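Long-range contact in 2''-aminoglycoside nucleotidyltransferase (Klebsiella pneumoniae, PDB 4WQK), which confers resistance to kanamycin, gentamicin, tobramycin and related aminoglycosides by transferring a nucleotide to their 2''-hydroxyl group with the help of magnesium: residues W126-D138 and V165-A177. Numbering follows the deposited sequence.
Sequences WEAIIWDYFYYAD and VEVLRAAFRSRYA
Tyr135 OH and Tyr176 OH meet at 2.7 Å, with Trp131 NE1 3.1 Å from Tyr135 OH, and Glu102 OE2 is hydrogen-bonded to Tyr176 OH. This polar corner borders an aromatic cluster in the C-terminal domain, where helices 126-138 and 165-176 pack knobs-into-holes, their axes 10.3 Å apart at closest approach and crossing at -50°. Phe172 is the central knob, held among Trp131, Phe134, Tyr135 and Asp138. With CG anti to the backbone N (chi1 -178°), its ring reaches across to helix 126-138 and drives its edge into two faces, the six-membered ring of Trp131 (planes at 77°) and the ring of Tyr135. Its own faces are both covered: Tyr176 CD2 lies over one, and Phe134 CB sits over the centre of the other, 3.4 Å from the centroid, as a CH-pi contact. The edge of Phe134 points toward that same face in an offset edge-to-face pair. Phe134 in turn is clasped between the carbonyl oxygen of Ile130 and Arg169 CG, which lies over the opposite face toward the rim. Leu168 fits among Glu127, Ile130, Trp131 and Phe134; its CG meets Trp131 CE3 in the plane of the indole at 3.8 Å, while its CD2 turns to Ile130 CG2. Beyond it, Ile130 CD1 touches Val165 CG2. Helix 147-160 adjoins this packing, with Tyr153 against Phe134. At the other end, Tyr135 lies about 7 Å from Ala101, side chain to side chain; Ala101 binds kanamycin, which puts this side of the cluster near the kanamycin cleft, probably behind its wall. Arg175, bent at chi2 and chi3 and hydrogen-bonded through NH1 to Glu102 O, lays one face of its guanidinium over Trp131 CZ2, with NH2 3.6 Å from that carbon.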
# COMPACT_ATOMS: atom_id res chain seq x y z
N TRP A 126 0.09 9.09 3.36
CA TRP A 126 0.90 9.71 2.31
C TRP A 126 2.38 9.58 2.62
O TRP A 126 3.17 9.31 1.69
CB TRP A 126 0.56 11.20 2.14
CG TRP A 126 -0.75 11.51 1.49
CD1 TRP A 126 -1.78 12.23 2.05
CD2 TRP A 126 -1.14 11.21 0.15
NE1 TRP A 126 -2.79 12.36 1.13
CE2 TRP A 126 -2.42 11.74 -0.04
CE3 TRP A 126 -0.53 10.53 -0.91
CZ2 TRP A 126 -3.11 11.62 -1.27
CZ3 TRP A 126 -1.20 10.42 -2.11
CH2 TRP A 126 -2.49 10.92 -2.27
N GLU A 127 2.78 9.76 3.87
CA GLU A 127 4.22 9.67 4.19
C GLU A 127 4.76 8.27 3.88
O GLU A 127 5.87 8.14 3.36
CB GLU A 127 4.44 10.05 5.66
CG GLU A 127 4.18 11.50 5.95
CD GLU A 127 2.68 11.84 6.24
OE1 GLU A 127 1.69 11.06 6.02
OE2 GLU A 127 2.46 12.98 6.71
N ALA A 128 3.99 7.23 4.21
CA ALA A 128 4.40 5.86 3.90
C ALA A 128 4.46 5.60 2.41
O ALA A 128 5.38 4.91 1.93
CB ALA A 128 3.44 4.84 4.58
N ILE A 129 3.48 6.12 1.68
CA ILE A 129 3.44 5.98 0.23
C ILE A 129 4.69 6.60 -0.40
O ILE A 129 5.41 6.00 -1.23
CB ILE A 129 2.16 6.62 -0.33
CG1 ILE A 129 0.95 5.82 0.13
CG2 ILE A 129 2.19 6.76 -1.86
CD1 ILE A 129 -0.40 6.54 -0.13
N ILE A 130 5.01 7.81 0.04
CA ILE A 130 6.14 8.55 -0.53
C ILE A 130 7.48 7.91 -0.09
O ILE A 130 8.41 7.80 -0.89
CB ILE A 130 6.04 10.02 -0.11
CG1 ILE A 130 4.85 10.63 -0.84
CG2 ILE A 130 7.33 10.79 -0.43
CD1 ILE A 130 4.45 11.96 -0.32
N TRP A 131 7.57 7.47 1.17
CA TRP A 131 8.75 6.78 1.66
C TRP A 131 9.16 5.61 0.76
O TRP A 131 10.34 5.41 0.50
CB TRP A 131 8.47 6.28 3.08
CG TRP A 131 9.63 5.82 3.90
CD1 TRP A 131 9.99 4.51 4.17
CD2 TRP A 131 10.55 6.64 4.64
NE1 TRP A 131 11.05 4.48 5.03
CE2 TRP A 131 11.44 5.77 5.31
CE3 TRP A 131 10.72 8.03 4.78
CZ2 TRP A 131 12.46 6.26 6.14
CZ3 TRP A 131 11.72 8.50 5.58
CH2 TRP A 131 12.58 7.62 6.27
N ASP A 132 8.18 4.83 0.29
CA ASP A 132 8.51 3.70 -0.58
C ASP A 132 9.11 4.13 -1.89
O ASP A 132 9.94 3.41 -2.48
CB ASP A 132 7.28 2.84 -0.86
CG ASP A 132 7.29 1.56 -0.05
OD1 ASP A 132 8.32 1.29 0.61
OD2 ASP A 132 6.28 0.84 -0.05
N TYR A 133 8.70 5.28 -2.42
CA TYR A 133 9.36 5.79 -3.61
C TYR A 133 10.83 6.13 -3.36
O TYR A 133 11.65 6.07 -4.26
CB TYR A 133 8.68 7.04 -4.17
CG TYR A 133 7.39 6.75 -4.89
CD1 TYR A 133 7.38 6.33 -6.21
CD2 TYR A 133 6.18 6.92 -4.25
CE1 TYR A 133 6.15 6.05 -6.87
CE2 TYR A 133 4.97 6.67 -4.88
CZ TYR A 133 4.97 6.23 -6.18
OH TYR A 133 3.74 5.98 -6.76
N PHE A 134 11.18 6.48 -2.13
CA PHE A 134 12.57 6.76 -1.84
C PHE A 134 13.43 5.50 -1.96
O PHE A 134 14.55 5.55 -2.48
CB PHE A 134 12.74 7.39 -0.44
CG PHE A 134 12.02 8.72 -0.28
CD1 PHE A 134 11.72 9.53 -1.38
CD2 PHE A 134 11.67 9.15 1.00
CE1 PHE A 134 11.06 10.77 -1.19
CE2 PHE A 134 11.01 10.39 1.18
CZ PHE A 134 10.74 11.18 0.09
N TYR A 135 12.90 4.36 -1.50
CA TYR A 135 13.63 3.11 -1.74
C TYR A 135 13.78 2.82 -3.22
O TYR A 135 14.85 2.38 -3.67
CB TYR A 135 12.93 1.92 -1.09
CG TYR A 135 12.88 1.91 0.42
CD1 TYR A 135 14.05 1.80 1.17
CD2 TYR A 135 11.68 1.99 1.06
CE1 TYR A 135 13.98 1.77 2.58
CE2 TYR A 135 11.59 1.94 2.43
CZ TYR A 135 12.75 1.87 3.19
OH TYR A 135 12.65 1.83 4.59
N TYR A 136 12.71 3.06 -3.97
CA TYR A 136 12.72 2.84 -5.41
C TYR A 136 13.79 3.71 -6.08
O TYR A 136 14.50 3.25 -6.99
CB TYR A 136 11.30 3.09 -5.95
CG TYR A 136 11.14 2.80 -7.43
CD1 TYR A 136 11.69 1.67 -8.00
CD2 TYR A 136 10.44 3.67 -8.25
CE1 TYR A 136 11.53 1.39 -9.35
CE2 TYR A 136 10.28 3.41 -9.61
CZ TYR A 136 10.84 2.28 -10.16
OH TYR A 136 10.70 2.01 -11.51
N ALA A 137 13.96 4.95 -5.62
CA ALA A 137 14.97 5.84 -6.21
C ALA A 137 16.40 5.32 -5.98
O ALA A 137 17.30 5.58 -6.79
CB ALA A 137 14.83 7.25 -5.67
N ASP A 138 16.64 4.61 -4.89
CA ASP A 138 17.98 4.02 -4.69
C ASP A 138 18.22 2.81 -5.59
O ASP A 138 19.36 2.48 -5.95
CB ASP A 138 18.20 3.63 -3.23
CG ASP A 138 18.45 4.83 -2.35
OD1 ASP A 138 18.66 5.93 -2.89
OD2 ASP A 138 18.46 4.66 -1.11
N VAL A 165 7.28 16.84 1.89
CA VAL A 165 8.08 15.91 1.11
C VAL A 165 9.62 16.18 1.26
O VAL A 165 10.40 15.23 1.41
CB VAL A 165 7.69 15.96 -0.38
CG1 VAL A 165 8.65 15.08 -1.20
CG2 VAL A 165 6.27 15.43 -0.51
N GLU A 166 10.04 17.44 1.20
CA GLU A 166 11.46 17.76 1.34
C GLU A 166 11.98 17.30 2.69
O GLU A 166 13.07 16.76 2.78
CB GLU A 166 11.68 19.27 1.15
CG GLU A 166 13.13 19.70 0.84
CD GLU A 166 13.30 21.22 0.91
OE1 GLU A 166 12.26 21.92 0.85
OE2 GLU A 166 14.44 21.72 1.03
N VAL A 167 11.21 17.53 3.74
CA VAL A 167 11.65 17.11 5.05
C VAL A 167 11.72 15.57 5.15
O VAL A 167 12.68 15.01 5.71
CB VAL A 167 10.72 17.71 6.14
CG1 VAL A 167 11.12 17.20 7.48
CG2 VAL A 167 10.81 19.26 6.13
N LEU A 168 10.74 14.86 4.61
CA LEU A 168 10.76 13.40 4.60
C LEU A 168 11.93 12.84 3.82
O LEU A 168 12.58 11.89 4.27
CB LEU A 168 9.45 12.86 3.99
CG LEU A 168 9.11 11.42 4.39
CD1 LEU A 168 8.78 11.32 5.86
CD2 LEU A 168 7.91 10.97 3.52
N ARG A 169 12.22 13.41 2.66
CA ARG A 169 13.35 12.96 1.83
C ARG A 169 14.66 13.13 2.63
O ARG A 169 15.55 12.29 2.57
CB ARG A 169 13.43 13.73 0.51
CG ARG A 169 14.31 13.05 -0.53
CD ARG A 169 14.39 13.90 -1.82
NE ARG A 169 13.11 14.56 -2.10
CZ ARG A 169 12.96 15.87 -2.34
NH1 ARG A 169 14.02 16.68 -2.36
NH2 ARG A 169 11.74 16.36 -2.57
N ALA A 170 14.79 14.26 3.33
CA ALA A 170 15.98 14.52 4.11
C ALA A 170 16.12 13.50 5.26
O ALA A 170 17.21 13.05 5.58
CB ALA A 170 15.96 15.97 4.64
N ALA A 171 14.99 13.15 5.86
CA ALA A 171 15.02 12.16 6.93
C ALA A 171 15.41 10.79 6.40
O ALA A 171 16.16 10.08 7.07
CB ALA A 171 13.62 12.08 7.64
N PHE A 172 14.93 10.44 5.21
CA PHE A 172 15.33 9.19 4.57
C PHE A 172 16.84 9.18 4.31
O PHE A 172 17.54 8.20 4.62
CB PHE A 172 14.50 8.99 3.29
CG PHE A 172 14.79 7.69 2.56
CD1 PHE A 172 15.85 7.56 1.67
CD2 PHE A 172 13.93 6.59 2.78
CE1 PHE A 172 16.11 6.37 1.01
CE2 PHE A 172 14.17 5.39 2.11
CZ PHE A 172 15.24 5.28 1.24
N ARG A 173 17.36 10.28 3.75
CA ARG A 173 18.79 10.33 3.50
C ARG A 173 19.57 10.16 4.80
O ARG A 173 20.61 9.48 4.83
CB ARG A 173 19.20 11.64 2.81
CG ARG A 173 18.59 11.87 1.44
CD ARG A 173 19.15 10.99 0.34
NE ARG A 173 18.56 11.33 -0.96
CZ ARG A 173 17.33 11.01 -1.34
NH1 ARG A 173 16.89 11.37 -2.54
NH2 ARG A 173 16.51 10.35 -0.52
N SER A 174 19.11 10.77 5.89
CA SER A 174 19.83 10.67 7.15
C SER A 174 19.72 9.24 7.72
O SER A 174 20.68 8.71 8.30
CB SER A 174 19.28 11.71 8.12
OG SER A 174 20.08 11.75 9.27
N ARG A 175 18.56 8.63 7.56
CA ARG A 175 18.34 7.27 8.03
C ARG A 175 19.32 6.30 7.39
O ARG A 175 19.88 5.46 8.08
CB ARG A 175 16.90 6.81 7.75
CG ARG A 175 16.63 5.31 8.08
CD ARG A 175 16.41 5.09 9.56
NE ARG A 175 15.05 5.59 9.78
CZ ARG A 175 13.95 4.96 9.37
NH1 ARG A 175 13.99 3.78 8.74
NH2 ARG A 175 12.78 5.51 9.64
N TYR A 176 19.52 6.43 6.08
CA TYR A 176 20.28 5.43 5.33
C TYR A 176 21.64 5.93 4.87
O TYR A 176 22.34 5.23 4.12
CB TYR A 176 19.44 4.93 4.16
CG TYR A 176 18.22 4.15 4.64
CD1 TYR A 176 18.39 2.95 5.34
CD2 TYR A 176 16.93 4.63 4.45
CE1 TYR A 176 17.31 2.24 5.80
CE2 TYR A 176 15.82 3.92 4.87
CZ TYR A 176 16.01 2.72 5.55
OH TYR A 176 14.89 2.04 6.00
N ALA A 177 22.07 7.08 5.39
CA ALA A 177 23.43 7.55 5.15
C ALA A 177 24.46 6.56 5.70
O ALA A 177 24.31 6.04 6.81
CB ALA A 177 23.64 8.93 5.77